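Local atomic coordinates of uridylate-specific endoribonuclease nsp11 (Prrsv 16244b, PDB entry 5EYI), a protein that probably cleaves uridine-rich viral RNA as an endoribonuclease, trimming the 5'-polyuridines made during replication and so keeping host double-stranded RNA sensors from being triggered. Residues A[4-9]-A[21-26]; A[39-44]-A[51-56]; A[104-109]-A[180-185]; A[115-120]-A[147-152]. The protein carries 1 engineered substitution. One frame throughout, in Å; residues are numbered along the deposited sequence.

Contact 1: residues A[4-9]-A[21-26]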
loop_
_atom_site.group_PDB
_atom_site.type_symbol
_atom_site.label_atom_id
_atom_site.label_comp_id
_atom_site.label_asym_id
_atom_site.label_seq_id
_atom_site.Cartn_x
_atom_site.Cartn_y
_atom_site.Cartn_z
ATOM N N SER A 4 -37.760 5.544 -7.275
ATOM C CA SER A 4 -36.734 4.601 -6.858
ATOM C C SER A 4 -35.373 5.145 -7.234
ATOM O O SER A 4 -35.124 5.561 -8.364
ATOM C CB SER A 4 -36.933 3.185 -7.422
ATOM O OG SER A 4 -37.757 2.419 -6.559
ATOM N N SER A 5 -34.509 5.158 -6.239
ATOM C CA SER A 5 -33.127 5.479 -6.425
ATOM C C SER A 5 -32.459 4.316 -7.159
ATOM O O SER A 5 -32.909 3.173 -7.085
ATOM C CB SER A 5 -32.489 5.735 -5.071
ATOM O OG SER A 5 -33.111 4.927 -4.102
ATOM N N SER A 6 -31.403 4.637 -7.889
ATOM C CA SER A 6 -30.693 3.663 -8.706
ATOM C C SER A 6 -29.206 3.978 -8.658
ATOM O O SER A 6 -28.828 5.105 -8.321
ATOM C CB SER A 6 -31.209 3.699 -10.147
ATOM O OG SER A 6 -31.414 5.023 -10.593
ATOM N N PRO A 7 -28.360 2.979 -8.979
ATOM C CA PRO A 7 -26.930 3.197 -8.888
ATOM C C PRO A 7 -26.401 4.157 -9.921
ATOM O O PRO A 7 -26.990 4.320 -11.010
ATOM C CB PRO A 7 -26.334 1.801 -9.128
ATOM C CG PRO A 7 -27.386 1.063 -9.870
ATOM C CD PRO A 7 -28.676 1.576 -9.311
ATOM N N LEU A 8 -25.283 4.783 -9.566
ATOM C CA LEU A 8 -24.451 5.482 -10.545
ATOM C C LEU A 8 -23.995 4.439 -11.578
ATOM O O LEU A 8 -23.805 3.276 -11.219
ATOM C CB LEU A 8 -23.242 6.130 -9.866
ATOM C CG LEU A 8 -23.559 7.211 -8.812
ATOM C CD1 LEU A 8 -22.307 7.582 -8.043
ATOM C CD2 LEU A 8 -24.166 8.437 -9.458
ATOM N N PRO A 9 -23.838 4.835 -12.860
ATOM C CA PRO A 9 -23.550 3.799 -13.877
ATOM C C PRO A 9 -22.391 2.852 -13.551
ATOM O O PRO A 9 -22.523 1.641 -13.714
ATOM C CB PRO A 9 -23.278 4.616 -15.139
ATOM C CG PRO A 9 -24.112 5.846 -14.963
ATOM C CD PRO A 9 -24.139 6.139 -13.484
ATOM N N PRO A 21 -33.790 -1.970 -19.481
ATOM C CA PRO A 21 -35.018 -1.611 -20.175
ATOM C C PRO A 21 -35.644 -0.304 -19.678
ATOM O O PRO A 21 -36.330 0.344 -20.455
ATOM C CB PRO A 21 -35.939 -2.800 -19.896
ATOM C CG PRO A 21 -35.452 -3.347 -18.607
ATOM C CD PRO A 21 -33.979 -3.117 -18.580
ATOM N N ASP A 22 -35.387 0.086 -18.424
ATOM C CA ASP A 22 -36.132 1.183 -17.769
ATOM C C ASP A 22 -35.326 2.391 -17.275
ATOM O O ASP A 22 -35.872 3.474 -17.200
ATOM C CB ASP A 22 -36.983 0.630 -16.604
ATOM C CG ASP A 22 -36.159 -0.143 -15.563
ATOM O OD1 ASP A 22 -35.375 -1.033 -15.956
ATOM O OD2 ASP A 22 -36.320 0.118 -14.350
ATOM N N LEU A 23 -34.050 2.213 -16.942
ATOM C CA LEU A 23 -33.222 3.258 -16.338
ATOM C C LEU A 23 -32.457 4.055 -17.383
ATOM O O LEU A 23 -31.690 3.488 -18.156
ATOM C CB LEU A 23 -32.224 2.626 -15.369
ATOM C CG LEU A 23 -32.835 2.012 -14.110
ATOM C CD1 LEU A 23 -31.783 1.215 -13.356
ATOM C CD2 LEU A 23 -33.436 3.102 -13.232
ATOM N N THR A 24 -32.646 5.373 -17.381
ATOM C CA THR A 24 -32.126 6.222 -18.451
ATOM C C THR A 24 -30.614 6.365 -18.446
ATOM O O THR A 24 -30.030 6.609 -19.500
ATOM C CB THR A 24 -32.747 7.633 -18.438
ATOM O OG1 THR A 24 -32.562 8.236 -17.147
ATOM C CG2 THR A 24 -34.225 7.544 -18.766
ATOM N N GLN A 25 -29.980 6.203 -17.283
ATOM C CA GLN A 25 -28.520 6.355 -17.191
ATOM C C GLN A 25 -27.750 5.162 -17.768
ATOM O O GLN A 25 -26.526 5.208 -17.879
ATOM C CB GLN A 25 -28.064 6.675 -15.756
ATOM C CG GLN A 25 -28.060 5.521 -14.748
ATOM C CD GLN A 25 -29.356 5.405 -13.966
ATOM O OE1 GLN A 25 -30.441 5.635 -14.508
ATOM N NE2 GLN A 25 -29.252 5.034 -12.689
ATOM N N PHE A 26 -28.453 4.094 -18.110
ATOM C CA PHE A 26 -27.838 2.950 -18.760
ATOM C C PHE A 26 -28.251 2.856 -20.221
ATOM O O PHE A 26 -29.173 3.534 -20.651
ATOM C CB PHE A 26 -28.205 1.691 -17.996
ATOM C CG PHE A 26 -27.645 1.664 -16.610
ATOM C CD1 PHE A 26 -26.289 1.435 -16.410
ATOM C CD2 PHE A 26 -28.460 1.892 -15.502
ATOM C CE1 PHE A 26 -25.762 1.418 -15.133
ATOM C CE2 PHE A 26 -27.937 1.881 -14.217
ATOM C CZ PHE A 26 -26.586 1.642 -14.031
HETATM O O HOH W 1 -32.513 6.811 -13.127
#
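The side-chain amide nitrogen of Q25 gives both its protons to the 4-9 segment. NE2 lies 2.9 Å from the carbonyl oxygen of P7 and 3.0 Å from OG of S6, and the two bonds are nearly straight, at 160° and 163°. Both acceptors lie in the amide plane of Q25, so the pair of bonds fixes the rotation of the amide. CG of Q25 sits between its own backbone N and carbonyl carbon (chi1 76°), and the chain then bends at chi2, turning CD toward S6 and P7. A water lies 2.8 Å from OE1 of Q25 and also near OG of S6, whose hydroxyl is bonded in addition to the carbonyl of M72. Packing contacts flank this polar centre. CD2 of L23 lies 3.8 Å from OG of S6, CG of P9 stands 4.0 Å from CG of Q25, and CE1 of F26 comes within 3.5 Å of CA of P9. Residues 23-26 form a type I beta turn. The turn packs against the short strand 6-7, which pairs with strand 71-73, and against the start of helix 9-14, while L23 and F26 reach V40 on strand 39-41.

Contact 2: residues A[39-44]-A[51-56]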
loop_
_atom_site.group_PDB
_atom_site.type_symbol
_atom_site.label_atom_id
_atom_site.label_comp_id
_atom_site.label_asym_id
_atom_site.label_seq_id
_atom_site.Cartn_x
_atom_site.Cartn_y
_atom_site.Cartn_z
ATOM N N VAL A 39 -29.433 -7.351 -17.124
ATOM C CA VAL A 39 -30.078 -6.037 -17.099
ATOM C C VAL A 39 -30.074 -5.440 -15.691
ATOM O O VAL A 39 -30.332 -6.128 -14.718
ATOM C CB VAL A 39 -31.512 -6.075 -17.679
ATOM C CG1 VAL A 39 -31.469 -6.186 -19.199
ATOM C CG2 VAL A 39 -32.333 -7.208 -17.073
ATOM N N VAL A 40 -29.749 -4.155 -15.610
ATOM C CA VAL A 40 -29.875 -3.389 -14.385
ATOM C C VAL A 40 -31.213 -2.674 -14.494
ATOM O O VAL A 40 -31.550 -2.129 -15.549
ATOM C CB VAL A 40 -28.692 -2.418 -14.139
ATOM C CG1 VAL A 40 -28.455 -1.463 -15.308
ATOM C CG2 VAL A 40 -28.905 -1.637 -12.843
ATOM N N THR A 41 -31.983 -2.709 -13.417
ATOM C CA THR A 41 -33.392 -2.352 -13.475
ATOM C C THR A 41 -33.935 -2.074 -12.078
ATOM O O THR A 41 -33.313 -2.457 -11.082
ATOM C CB THR A 41 -34.207 -3.496 -14.127
ATOM O OG1 THR A 41 -35.575 -3.100 -14.286
ATOM C CG2 THR A 41 -34.129 -4.791 -13.295
ATOM N N THR A 42 -35.085 -1.399 -12.010
ATOM C CA THR A 42 -35.841 -1.297 -10.754
ATOM C C THR A 42 -37.046 -2.238 -10.732
ATOM O O THR A 42 -37.786 -2.255 -9.747
ATOM C CB THR A 42 -36.288 0.145 -10.435
ATOM O OG1 THR A 42 -37.193 0.609 -11.434
ATOM C CG2 THR A 42 -35.100 1.065 -10.379
ATOM N N GLN A 43 -37.224 -3.036 -11.792
ATOM C CA GLN A 43 -38.312 -4.010 -11.873
ATOM C C GLN A 43 -37.780 -5.408 -11.612
ATOM O O GLN A 43 -36.942 -5.911 -12.375
ATOM C CB GLN A 43 -38.938 -3.960 -13.251
ATOM C CG GLN A 43 -39.523 -2.600 -13.593
ATOM C CD GLN A 43 -39.905 -2.488 -15.052
ATOM O OE1 GLN A 43 -40.102 -3.494 -15.730
ATOM N NE2 GLN A 43 -40.016 -1.260 -15.543
ATOM N N ASN A 44 -38.256 -6.039 -10.542
ATOM C CA ASN A 44 -37.857 -7.405 -10.225
ATOM C C ASN A 44 -38.633 -8.420 -11.082
ATOM O O ASN A 44 -39.479 -9.175 -10.588
ATOM C CB ASN A 44 -38.023 -7.683 -8.727
ATOM C CG ASN A 44 -37.501 -9.050 -8.323
ATOM O OD1 ASN A 44 -36.716 -9.679 -9.047
ATOM N ND2 ASN A 44 -37.943 -9.528 -7.163
ATOM N N ARG A 51 -30.265 -10.350 -13.732
ATOM C CA ARG A 51 -30.708 -8.995 -13.488
ATOM C C ARG A 51 -30.154 -8.450 -12.195
ATOM O O ARG A 51 -29.951 -9.187 -11.233
ATOM C CB ARG A 51 -32.243 -8.910 -13.496
ATOM C CG ARG A 51 -32.930 -9.744 -12.432
ATOM C CD ARG A 51 -34.446 -9.578 -12.471
ATOM N NE ARG A 51 -35.076 -10.252 -11.339
ATOM C CZ ARG A 51 -35.217 -11.569 -11.192
ATOM N NH1 ARG A 51 -34.777 -12.428 -12.113
ATOM N NH2 ARG A 51 -35.815 -12.041 -10.099
ATOM N N LEU A 52 -29.909 -7.148 -12.192
ATOM C CA LEU A 52 -29.418 -6.443 -11.024
ATOM C C LEU A 52 -30.537 -5.496 -10.662
ATOM O O LEU A 52 -30.757 -4.516 -11.369
ATOM C CB LEU A 52 -28.131 -5.680 -11.358
ATOM C CG LEU A 52 -27.488 -4.910 -10.203
ATOM C CD1 LEU A 52 -27.057 -5.869 -9.098
ATOM C CD2 LEU A 52 -26.316 -4.076 -10.711
ATOM N N VAL A 53 -31.276 -5.811 -9.597
ATOM C CA VAL A 53 -32.449 -5.021 -9.244
ATOM C C VAL A 53 -32.039 -3.976 -8.218
ATOM O O VAL A 53 -31.487 -4.322 -7.178
ATOM C CB VAL A 53 -33.614 -5.875 -8.686
ATOM C CG1 VAL A 53 -34.808 -4.981 -8.351
ATOM C CG2 VAL A 53 -34.037 -6.945 -9.692
ATOM N N ALA A 54 -32.305 -2.710 -8.537
ATOM C CA ALA A 54 -32.138 -1.591 -7.615
ATOM C C ALA A 54 -33.488 -1.252 -6.988
ATOM O O ALA A 54 -34.464 -0.991 -7.700
ATOM C CB ALA A 54 -31.612 -0.385 -8.364
ATOM N N SER A 55 -33.554 -1.247 -5.667
ATOM C CA SER A 55 -34.828 -1.039 -4.984
ATOM C C SER A 55 -34.654 -0.173 -3.762
ATOM O O SER A 55 -33.595 -0.159 -3.129
ATOM C CB SER A 55 -35.438 -2.381 -4.574
ATOM O OG SER A 55 -34.582 -3.087 -3.690
ATOM N N LEU A 56 -35.725 0.521 -3.411
ATOM C CA LEU A 56 -35.708 1.409 -2.266
ATOM C C LEU A 56 -35.744 0.630 -0.956
ATOM O O LEU A 56 -35.252 1.107 0.067
ATOM C CB LEU A 56 -36.883 2.379 -2.352
ATOM C CG LEU A 56 -36.806 3.581 -1.430
ATOM C CD1 LEU A 56 -35.508 4.360 -1.654
ATOM C CD2 LEU A 56 -38.019 4.449 -1.690
HETATM O O HOH W 2 -37.437 -1.873 -6.934
#
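V40 and L52 lie side by side and point the same way from one face of a parallel strand pair, CG2 of V40 being 4.1 Å from CD2 of L52. On the other face T41 and V53 repeat this alignment, with their CG2 atoms 4.2 Å apart, whereas V39 and R51 are set at a slant. The R51 side chain runs extended from CG to NE and ends at N44, just past the strand. Its guanidinium grips a single atom side-on: OD1 of N44 accepts from NE at 2.9 Å and from NH2 at 2.7 Å. The oxygen lies close to the guanidinium plane, and the amide is turned only 28° from it. CG of N44, anti to its backbone N (chi1 -175°), sits on the side of R51. The carbonyl of W48 and a cation-pi contact with F92 also hold this arginine. Between the strands, L52 N bonds to V39 O at 2.8 Å and A54 N to T41 O. OG1 of T41 accepts from Q43 N in an ST turn and also bonds D22. Strand 39-41 thus pairs in parallel with strand 51-55, itself antiparallel to strand 85-93, in the mixed sheet of the N-terminal domain.

Contact 3: residues A[104-109]-A[180-185]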
loop_
_atom_site.group_PDB
_atom_site.type_symbol
_atom_site.label_atom_id
_atom_site.label_comp_id
_atom_site.label_asym_id
_atom_site.label_seq_id
_atom_site.Cartn_x
_atom_site.Cartn_y
_atom_site.Cartn_z
ATOM N N VAL A 104 -17.027 -0.428 -0.393
ATOM C CA VAL A 104 -17.286 0.991 -0.164
ATOM C C VAL A 104 -17.866 1.576 -1.451
ATOM O O VAL A 104 -17.751 0.978 -2.532
ATOM C CB VAL A 104 -16.048 1.781 0.360
ATOM C CG1 VAL A 104 -15.481 1.108 1.600
ATOM C CG2 VAL A 104 -14.952 1.927 -0.675
ATOM N N PHE A 105 -18.494 2.742 -1.323
ATOM C CA PHE A 105 -19.213 3.357 -2.433
ATOM C C PHE A 105 -18.717 4.759 -2.729
ATOM O O PHE A 105 -18.392 5.516 -1.825
ATOM C CB PHE A 105 -20.717 3.365 -2.139
ATOM C CG PHE A 105 -21.349 2.006 -2.245
ATOM C CD1 PHE A 105 -21.685 1.488 -3.484
ATOM C CD2 PHE A 105 -21.586 1.239 -1.113
ATOM C CE1 PHE A 105 -22.249 0.229 -3.596
ATOM C CE2 PHE A 105 -22.147 -0.022 -1.219
ATOM C CZ PHE A 105 -22.484 -0.527 -2.458
ATOM N N SER A 106 -18.657 5.098 -4.008
ATOM C CA SER A 106 -18.475 6.480 -4.433
ATOM C C SER A 106 -19.717 7.272 -4.050
ATOM O O SER A 106 -20.828 6.738 -4.038
ATOM C CB SER A 106 -18.265 6.562 -5.941
ATOM O OG SER A 106 -17.024 5.996 -6.302
ATOM N N THR A 107 -19.528 8.555 -3.776
ATOM C CA THR A 107 -20.566 9.384 -3.154
ATOM C C THR A 107 -21.407 10.205 -4.117
ATOM O O THR A 107 -22.320 10.907 -3.680
ATOM C CB THR A 107 -19.919 10.345 -2.154
ATOM O OG1 THR A 107 -18.912 11.110 -2.828
ATOM C CG2 THR A 107 -19.300 9.566 -1.019
ATOM N N GLY A 108 -21.102 10.143 -5.412
ATOM C CA GLY A 108 -21.788 10.955 -6.418
ATOM C C GLY A 108 -21.201 12.336 -6.623
ATOM O O GLY A 108 -21.668 13.085 -7.498
ATOM N N ARG A 109 -20.168 12.683 -5.857
ATOM C CA ARG A 109 -19.594 14.035 -5.931
ATOM C C ARG A 109 -18.916 14.322 -7.263
ATOM O O ARG A 109 -19.019 15.443 -7.794
ATOM C CB ARG A 109 -18.615 14.274 -4.788
ATOM C CG ARG A 109 -19.328 14.673 -3.516
ATOM C CD ARG A 109 -18.358 14.906 -2.392
ATOM N NE ARG A 109 -17.833 13.663 -1.851
ATOM C CZ ARG A 109 -17.063 13.585 -0.769
ATOM N NH1 ARG A 109 -16.746 14.693 -0.094
ATOM N NH2 ARG A 109 -16.627 12.399 -0.353
ATOM N N LEU A 180 -7.684 9.302 -8.037
ATOM C CA LEU A 180 -8.599 10.115 -7.263
ATOM C C LEU A 180 -9.909 9.376 -7.074
ATOM O O LEU A 180 -10.365 8.693 -7.993
ATOM C CB LEU A 180 -8.817 11.420 -8.022
ATOM C CG LEU A 180 -9.748 12.487 -7.463
ATOM C CD1 LEU A 180 -9.241 13.854 -7.923
ATOM C CD2 LEU A 180 -11.203 12.265 -7.869
ATOM N N THR A 181 -10.500 9.505 -5.886
ATOM C CA THR A 181 -11.860 9.021 -5.626
ATOM C C THR A 181 -12.660 10.109 -4.927
ATOM O O THR A 181 -12.103 11.129 -4.532
ATOM C CB THR A 181 -11.876 7.754 -4.744
ATOM O OG1 THR A 181 -11.564 8.088 -3.387
ATOM C CG2 THR A 181 -10.881 6.731 -5.251
ATOM N N ASP A 182 -13.966 9.879 -4.795
ATOM C CA ASP A 182 -14.820 10.713 -3.946
ATOM C C ASP A 182 -15.449 9.943 -2.778
ATOM O O ASP A 182 -16.516 10.322 -2.278
ATOM C CB ASP A 182 -15.883 11.428 -4.780
ATOM C CG ASP A 182 -16.920 10.498 -5.363
ATOM O OD1 ASP A 182 -16.948 9.293 -5.015
ATOM O OD2 ASP A 182 -17.728 10.998 -6.169
ATOM N N VAL A 183 -14.782 8.879 -2.330
ATOM C CA VAL A 183 -15.296 8.095 -1.216
ATOM C C VAL A 183 -15.345 8.944 0.060
ATOM O O VAL A 183 -14.498 9.818 0.271
ATOM C CB VAL A 183 -14.477 6.812 -0.939
ATOM C CG1 VAL A 183 -14.412 5.940 -2.183
ATOM C CG2 VAL A 183 -13.078 7.132 -0.435
ATOM N N TYR A 184 -16.338 8.669 0.894
ATOM C CA TYR A 184 -16.458 9.281 2.211
ATOM C C TYR A 184 -15.262 8.866 3.060
ATOM O O TYR A 184 -15.164 7.707 3.447
ATOM C CB TYR A 184 -17.768 8.842 2.867
ATOM C CG TYR A 184 -18.047 9.470 4.210
ATOM C CD1 TYR A 184 -18.278 8.684 5.337
ATOM C CD2 TYR A 184 -18.066 10.851 4.361
ATOM C CE1 TYR A 184 -18.536 9.260 6.574
ATOM C CE2 TYR A 184 -18.328 11.434 5.595
ATOM C CZ TYR A 184 -18.572 10.634 6.694
ATOM O OH TYR A 184 -18.818 11.213 7.914
ATOM N N LEU A 185 -14.348 9.805 3.315
ATOM C CA LEU A 185 -13.036 9.477 3.898
ATOM C C LEU A 185 -13.060 8.719 5.242
ATOM O O LEU A 185 -12.154 7.909 5.505
ATOM C CB LEU A 185 -12.144 10.720 4.028
ATOM C CG LEU A 185 -11.729 11.461 2.745
ATOM C CD1 LEU A 185 -10.905 12.687 3.104
ATOM C CD2 LEU A 185 -10.922 10.557 1.829
HETATM O O HOH W 3 -17.869 6.433 0.635
HETATM O O HOH W 4 -14.821 7.489 -6.408
HETATM O O HOH W 5 -19.057 9.222 -7.608
#
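D182 tucks its carboxylate against the backbone of residues 107-109 and CB of S106, its side chain sliding past those of T107 and R109 in opposite directions. Two loops of the NendoU catalytic domain meet here, one leading into helix 109-112 and the other following strand 173-180. OD1 of D182 takes the backbone N-H of T107 at 3.0 Å, from above the carboxylate plane. OD2 receives the backbone N-H of I110 in the first turn of helix 109-112, and a water links it to N of G108, the N-cap residue. CG of D182 lies between its backbone N and carbonyl carbon (chi1 68°), which brings CG up to this helix start. That position would probably stabilise the carboxylate charge. R109 bends at chi3, and its NE donates to OG1 of T107 at 2.9 Å, steadying that hydroxyl. Its NH1 makes a salt bridge with E122. Beside the polar cluster CG2 of V104 packs 4.3 Å from CG1 of V183, and another water spans F105 O and Y184 N. The carbonyl oxygen of D182 is gripped from opposite faces of its plane, by OG1 of T107 at 2.6 Å and by NH2 of R109 at 2.8 Å.

Contact 4: residues A[115-120]-A[147-152]. With SO4 (sulfate ion), chain C.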
loop_
_atom_site.group_PDB
_atom_site.type_symbol
_atom_site.label_atom_id
_atom_site.label_comp_id
_atom_site.label_asym_id
_atom_site.label_seq_id
_atom_site.Cartn_x
_atom_site.Cartn_y
_atom_site.Cartn_z
ATOM N N ARG A 115 -17.334 19.489 -4.923
ATOM C CA ARG A 115 -16.001 19.261 -4.355
ATOM C C ARG A 115 -15.899 19.657 -2.885
ATOM O O ARG A 115 -14.820 19.979 -2.398
ATOM C CB ARG A 115 -14.971 19.990 -5.199
ATOM C CG ARG A 115 -15.166 19.676 -6.669
ATOM C CD ARG A 115 -13.968 20.029 -7.495
ATOM N NE ARG A 115 -14.193 19.685 -8.889
ATOM C CZ ARG A 115 -13.248 19.656 -9.822
ATOM N NH1 ARG A 115 -11.975 19.940 -9.526
ATOM N NH2 ARG A 115 -13.577 19.336 -11.067
ATOM N N GLU A 116 -17.024 19.577 -2.179
ATOM C CA GLU A 116 -17.102 19.901 -0.768
ATOM C C GLU A 116 -17.007 18.630 0.059
ATOM O O GLU A 116 -17.366 17.543 -0.397
ATOM C CB GLU A 116 -18.436 20.596 -0.456
ATOM C CG GLU A 116 -18.757 21.810 -1.324
ATOM C CD GLU A 116 -17.717 22.918 -1.214
ATOM O OE1 GLU A 116 -17.245 23.208 -0.090
ATOM O OE2 GLU A 116 -17.368 23.511 -2.260
ATOM N N TYR A 117 -16.531 18.785 1.285
ATOM C CA TYR A 117 -16.606 17.744 2.294
ATOM C C TYR A 117 -18.071 17.455 2.601
ATOM O O TYR A 117 -18.902 18.352 2.540
ATOM C CB TYR A 117 -15.900 18.189 3.573
ATOM C CG TYR A 117 -14.399 18.334 3.434
ATOM C CD1 TYR A 117 -13.586 17.220 3.239
ATOM C CD2 TYR A 117 -13.792 19.586 3.506
ATOM C CE1 TYR A 117 -12.210 17.348 3.120
ATOM C CE2 TYR A 117 -12.416 19.726 3.390
ATOM C CZ TYR A 117 -11.629 18.609 3.201
ATOM O OH TYR A 117 -10.270 18.750 3.081
ATOM N N LEU A 118 -18.399 16.205 2.888
ATOM C CA LEU A 118 -19.782 15.867 3.218
ATOM C C LEU A 118 -20.131 16.296 4.632
ATOM O O LEU A 118 -21.291 16.557 4.913
ATOM C CB LEU A 118 -20.061 14.373 3.032
ATOM C CG LEU A 118 -19.880 13.823 1.610
ATOM C CD1 LEU A 118 -20.343 12.376 1.556
ATOM C CD2 LEU A 118 -20.625 14.649 0.578
ATOM N N ASP A 119 -19.135 16.368 5.512
ATOM C CA ASP A 119 -19.349 16.799 6.897
ATOM C C ASP A 119 -18.013 17.112 7.583
ATOM O O ASP A 119 -16.945 16.973 6.964
ATOM C CB ASP A 119 -20.152 15.734 7.673
ATOM C CG ASP A 119 -19.487 14.362 7.690
ATOM O OD1 ASP A 119 -18.251 14.254 7.618
ATOM O OD2 ASP A 119 -20.216 13.368 7.807
ATOM N N ASP A 120 -18.076 17.540 8.846
ATOM C CA ASP A 120 -16.873 17.842 9.637
ATOM C C ASP A 120 -15.990 16.638 9.875
ATOM O O ASP A 120 -14.766 16.775 9.966
ATOM C CB ASP A 120 -17.230 18.415 11.018
ATOM C CG ASP A 120 -17.662 19.852 10.963
ATOM O OD1 ASP A 120 -17.138 20.625 10.126
ATOM O OD2 ASP A 120 -18.525 20.211 11.791
ATOM N N HIS A 147 -8.202 13.007 -3.596
ATOM C CA HIS A 147 -9.615 13.103 -3.271
ATOM C C HIS A 147 -10.286 14.221 -4.057
ATOM O O HIS A 147 -9.641 15.181 -4.470
ATOM C CB HIS A 147 -9.815 13.308 -1.767
ATOM C CG HIS A 147 -11.173 12.911 -1.288
ATOM N ND1 HIS A 147 -12.072 13.811 -0.763
ATOM C CD2 HIS A 147 -11.800 11.713 -1.287
ATOM C CE1 HIS A 147 -13.191 13.185 -0.444
ATOM N NE2 HIS A 147 -13.054 11.908 -0.755
ATOM N N VAL A 148 -11.592 14.073 -4.250
ATOM C CA VAL A 148 -12.404 15.046 -4.966
ATOM C C VAL A 148 -12.400 16.425 -4.293
ATOM O O VAL A 148 -12.693 17.428 -4.940
ATOM C CB VAL A 148 -13.858 14.539 -5.118
ATOM C CG1 VAL A 148 -14.599 14.599 -3.785
ATOM C CG2 VAL A 148 -14.596 15.314 -6.206
ATOM N N THR A 149 -12.081 16.450 -3.004
ATOM C CA THR A 149 -11.931 17.675 -2.227
ATOM C C THR A 149 -10.495 18.255 -2.239
ATOM O O THR A 149 -10.262 19.324 -1.661
ATOM C CB THR A 149 -12.362 17.430 -0.759
ATOM O OG1 THR A 149 -11.547 16.408 -0.163
ATOM C CG2 THR A 149 -13.828 16.998 -0.690
ATOM N N SER A 150 -9.551 17.582 -2.904
ATOM C CA SER A 150 -8.143 17.990 -2.874
ATOM C C SER A 150 -7.878 19.278 -3.648
ATOM O O SER A 150 -8.697 19.745 -4.441
ATOM C CB SER A 150 -7.228 16.886 -3.423
ATOM O OG SER A 150 -7.363 15.681 -2.692
ATOM N N ARG A 151 -6.706 19.841 -3.405
ATOM C CA ARG A 151 -6.222 20.978 -4.182
ATOM C C ARG A 151 -5.707 20.541 -5.547
ATOM O O ARG A 151 -5.540 19.341 -5.816
ATOM C CB ARG A 151 -5.106 21.679 -3.437
ATOM C CG ARG A 151 -5.577 22.396 -2.197
ATOM C CD ARG A 151 -4.380 22.856 -1.392
ATOM N NE ARG A 151 -4.764 23.619 -0.210
ATOM C CZ ARG A 151 -4.016 23.750 0.892
ATOM N NH1 ARG A 151 -2.821 23.170 0.993
ATOM N NH2 ARG A 151 -4.482 24.462 1.920
ATOM N N TYR A 152 -5.486 21.541 -6.400
ATOM C CA TYR A 152 -4.773 21.394 -7.672
ATOM C C TYR A 152 -5.500 20.536 -8.737
ATOM O O TYR A 152 -4.889 20.128 -9.732
ATOM C CB TYR A 152 -3.346 20.880 -7.398
ATOM C CG TYR A 152 -2.653 21.640 -6.278
ATOM C CD1 TYR A 152 -2.604 23.034 -6.281
ATOM C CD2 TYR A 152 -2.069 20.968 -5.200
ATOM C CE1 TYR A 152 -1.987 23.735 -5.257
ATOM C CE2 TYR A 152 -1.453 21.663 -4.165
ATOM C CZ TYR A 152 -1.421 23.046 -4.200
ATOM O OH TYR A 152 -0.822 23.752 -3.189
HETATM S S SO4 C . -7.543 25.598 0.158
HETATM O O1 SO4 C . -8.890 26.191 0.062
HETATM O O2 SO4 C . -6.500 26.648 0.113
HETATM O O3 SO4 C . -7.429 24.690 -1.005
HETATM O O4 SO4 C . -7.291 24.843 1.412
HETATM O O HOH W 6 -12.425 21.655 -2.639
HETATM O O HOH W 7 -9.465 17.118 1.365
#
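T149, R115 and V148 bury the most surface here, the threonine set against the backbone of residues 115-116 and the Y117 ring. CB of T149 stands over one face of that ring, 4.2 Å from its centroid and 25° off the normal, displaced toward the rim: a CH-pi contact between side chains that cross at about a right angle. OG1 approaches the same ring at CE1, 3.5 Å away. OG1 stands between the backbone N and the carbonyl carbon (chi1 60°), leaving CG2 anti to the carbonyl carbon, and this methyl lies 3.6 Å from both R115 O and E116 O. R115 packs on V148 through its aliphatic part, its CB coming 3.4 Å from V148 O, while its guanidinium turns to a salt bridge with D113 and a bond to the carbonyl of P154. No direct hydrogen bond joins the two segments. Waters intervene instead: one lies between OH of Y117 and OG1 of T149, and another close to R115 O and, at longer range, T149 O. OG1 of T149 also makes a nearly straight 2.7 Å hydrogen bond with ND1 of H147. R151 holds a sulfate, probably from the crystallisation liquor, through NE and NH2. Residues 147-150 form a type I beta turn directly after H146, a predicted active-site histidine, so the contact packs the loop before helix 120-128 beside the probable NendoU catalytic site.

Contacts 1 and 2 belong to the N-terminal domain, contacts 3 and 4 to the NendoU domain. Contact 3 is buried near the centre of the chain and relies on charged and polar groups enclosed at a helix start; contact 4, at the surface, has a CH-pi contact, carbon-to-carbonyl packing and waters. H147 joins these two through V183, and Y184 meets D119. Contact 2 is buried too, but backbone pairing within a sheet dominates it, whereas partly buried contact 1 has one glutamine amide as its polar link, beside proline and phenylalanine packing. D22 ties contact 1 to T41 and T42 of contact 2. Between the domains, L8 of contact 1 touches G108 of contact 3.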